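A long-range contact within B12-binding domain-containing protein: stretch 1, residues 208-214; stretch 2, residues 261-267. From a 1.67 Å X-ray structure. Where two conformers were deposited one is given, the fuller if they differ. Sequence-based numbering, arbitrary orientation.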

# COMPACT_ATOMS: atom_id res chain seq x y z
N ASP A 208 2.89 18.42 5.09
CA ASP A 208 3.16 19.48 4.10
C ASP A 208 2.94 18.89 2.70
O ASP A 208 3.87 18.38 2.07
N ASN A 209 1.71 19.01 2.21
CA ASN A 209 1.37 18.32 0.97
C ASN A 209 2.10 18.90 -0.24
O ASN A 209 2.54 18.14 -1.11
N LEU A 210 2.26 20.23 -0.30
CA LEU A 210 2.94 20.81 -1.45
C LEU A 210 4.41 20.40 -1.48
O LEU A 210 4.97 20.18 -2.56
N GLU A 211 5.04 20.28 -0.31
CA GLU A 211 6.43 19.83 -0.26
C GLU A 211 6.58 18.47 -0.92
O GLU A 211 7.49 18.25 -1.73
N TYR A 212 5.69 17.53 -0.60
CA TYR A 212 5.73 16.22 -1.25
C TYR A 212 5.48 16.34 -2.74
O TYR A 212 6.13 15.67 -3.55
N TYR A 213 4.53 17.20 -3.13
CA TYR A 213 4.20 17.34 -4.54
C TYR A 213 5.39 17.86 -5.34
O TYR A 213 5.67 17.39 -6.44
N ARG A 214 6.11 18.84 -4.78
CA ARG A 214 7.27 19.39 -5.48
C ARG A 214 8.42 18.39 -5.56
O ARG A 214 9.29 18.54 -6.42
N ALA A 261 -6.53 23.62 -5.84
CA ALA A 261 -6.40 25.05 -5.59
C ALA A 261 -4.98 25.41 -5.14
O ALA A 261 -4.52 26.53 -5.41
N GLN A 262 -4.30 24.50 -4.46
CA GLN A 262 -2.92 24.72 -4.03
C GLN A 262 -1.91 24.42 -5.12
O GLN A 262 -0.71 24.52 -4.87
N GLY A 263 -2.35 24.03 -6.32
CA GLY A 263 -1.44 23.64 -7.38
C GLY A 263 -1.13 22.16 -7.42
O GLY A 263 -0.30 21.74 -8.24
N ILE A 264 -1.75 21.37 -6.56
CA ILE A 264 -1.53 19.91 -6.54
C ILE A 264 -2.51 19.34 -7.55
O ILE A 264 -3.62 18.89 -7.24
N LEU A 265 -2.10 19.36 -8.82
CA LEU A 265 -2.98 19.05 -9.94
C LEU A 265 -2.98 17.57 -10.29
O LEU A 265 -4.03 17.03 -10.66
N ASP A 266 -1.84 16.90 -10.19
CA ASP A 266 -1.78 15.45 -10.38
C ASP A 266 -2.22 14.76 -9.10
O ASP A 266 -1.57 14.90 -8.05
N GLN A 267 -3.31 14.00 -9.17
CA GLN A 267 -3.85 13.32 -8.01
C GLN A 267 -4.03 11.85 -8.33
O GLN A 267 -4.49 11.48 -9.41

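Stretch 2 leaves the end of a helix and runs past one side of the helix formed by residues 209-214, burying 323 Å² in total, with Tyr-213 and Ile-264 supplying the largest shares. Ala-261, still helical, lies too far away to take part. Gln-262 points its CA-to-CB bond toward stretch 1, with chi1 m and chi2 t, but its side chain comes no nearer than 5.0 Å and its amide is satisfied elsewhere in the structure; its contribution is the backbone, where O lies 4.0 Å from Leu-210 CD1. Gly-263 then closes the preceding helix in a Schellman motif. Its positive phi would jam a CB against the preceding carbonyl, which by itself accounts for glycine, and its own O approaches Tyr-213 CE2 at 3.3 Å.

Ile-264 is the apolar centre of the contact. Although its CA-to-CB bond points sideways, the m, t rotamer extends CD1 to the helix, 3.7 Å from Asn-209 CB, while CG2 packs 3.6 Å from Tyr-213 CD1. Leu-210 (t, p) adds a looser contact, CD1 to Ile-264 CG1 at 4.4 Å. Tyr-213 points toward stretch 2 with chi1 t, laying its ring against the backbone here: Ile-264 CA sits 3.9 Å from the ring centroid and only 8° off the normal, a CH-pi contact over the face.

The tyrosine hydroxyl reaches further along the chain. Leu-265 N donates a weak hydrogen bond to Tyr-213 OH (3.3 Å, 141°), whereas the leucine side chain (m, t) contributes little, its CB lying 3.9 Å from that OH. Asp-266, with chi1 m, brings OD2 to 3.0 Å from Tyr-213 OH, giving the buried carboxylate a polar neighbour at the ring's tip. Gln-267 makes no contact with stretch 1; instead its NE2 donates to Ile-264 O at 3.1 Å, bridging back across its own stretch.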

# COMPACT_ATOMS: atom_id res chain seq x y z
CB ASP A 208 4.57 20.02 4.26
CG ASP A 208 4.80 21.31 3.48
OD1 ASP A 208 4.02 21.59 2.54
OD2 ASP A 208 5.75 22.04 3.82
CB ASN A 209 -0.14 18.34 0.76
CG ASN A 209 -0.85 17.31 1.63
OD1 ASN A 209 -0.91 16.14 1.27
ND2 ASN A 209 -1.37 17.74 2.77
CB LEU A 210 2.81 22.33 -1.44
CG LEU A 210 3.45 23.03 -2.64
CD1 LEU A 210 2.75 22.64 -3.95
CD2 LEU A 210 3.44 24.54 -2.44
CB GLU A 211 6.92 19.78 1.18
CG GLU A 211 8.39 19.41 1.33
CD GLU A 211 9.33 20.45 0.71
OE1 GLU A 211 8.93 21.62 0.58
OE2 GLU A 211 10.47 20.08 0.37
CB TYR A 212 4.71 15.28 -0.62
CG TYR A 212 5.19 14.67 0.68
CD1 TYR A 212 6.01 13.55 0.67
CD2 TYR A 212 4.83 15.22 1.90
CE1 TYR A 212 6.45 12.98 1.84
CE2 TYR A 212 5.26 14.65 3.09
CZ TYR A 212 6.07 13.53 3.05
OH TYR A 212 6.51 12.95 4.21
CB TYR A 213 2.99 18.26 -4.70
CG TYR A 213 2.46 18.36 -6.11
CD1 TYR A 213 1.74 17.31 -6.67
CD2 TYR A 213 2.66 19.51 -6.86
CE1 TYR A 213 1.25 17.40 -7.95
CE2 TYR A 213 2.16 19.61 -8.15
CZ TYR A 213 1.45 18.55 -8.69
OH TYR A 213 0.96 18.64 -9.96
CB ARG A 214 7.74 20.67 -4.78
CG ARG A 214 6.76 21.82 -4.92
CD ARG A 214 7.24 23.08 -4.21
NE ARG A 214 8.55 23.51 -4.69
CZ ARG A 214 9.66 23.51 -3.95
NH1 ARG A 214 10.81 23.92 -4.46
NH2 ARG A 214 9.61 23.10 -2.68
CB ALA A 261 -7.42 25.50 -4.54
CB GLN A 262 -2.59 23.87 -2.80
CG GLN A 262 -3.58 23.97 -1.67
CD GLN A 262 -3.31 22.94 -0.59
OE1 GLN A 262 -2.18 22.79 -0.13
NE2 GLN A 262 -4.34 22.18 -0.22
CB ILE A 264 -1.70 19.33 -5.13
CG1 ILE A 264 -0.71 20.00 -4.16
CG2 ILE A 264 -1.53 17.81 -5.14
CD1 ILE A 264 -0.92 19.58 -2.69
CB LEU A 265 -2.58 19.88 -11.16
CG LEU A 265 -2.65 21.39 -10.99
CD1 LEU A 265 -2.18 22.07 -12.28
CD2 LEU A 265 -4.07 21.82 -10.64
CB ASP A 266 -0.36 15.02 -10.76
CG ASP A 266 0.06 15.53 -12.12
OD1 ASP A 266 -0.34 14.92 -13.13
OD2 ASP A 266 0.77 16.56 -12.18
CB GLN A 267 -5.18 13.94 -7.57
CG GLN A 267 -5.05 15.44 -7.28
CD GLN A 267 -6.36 16.11 -6.91
OE1 GLN A 267 -7.35 15.44 -6.67
NE2 GLN A 267 -6.35 17.44 -6.87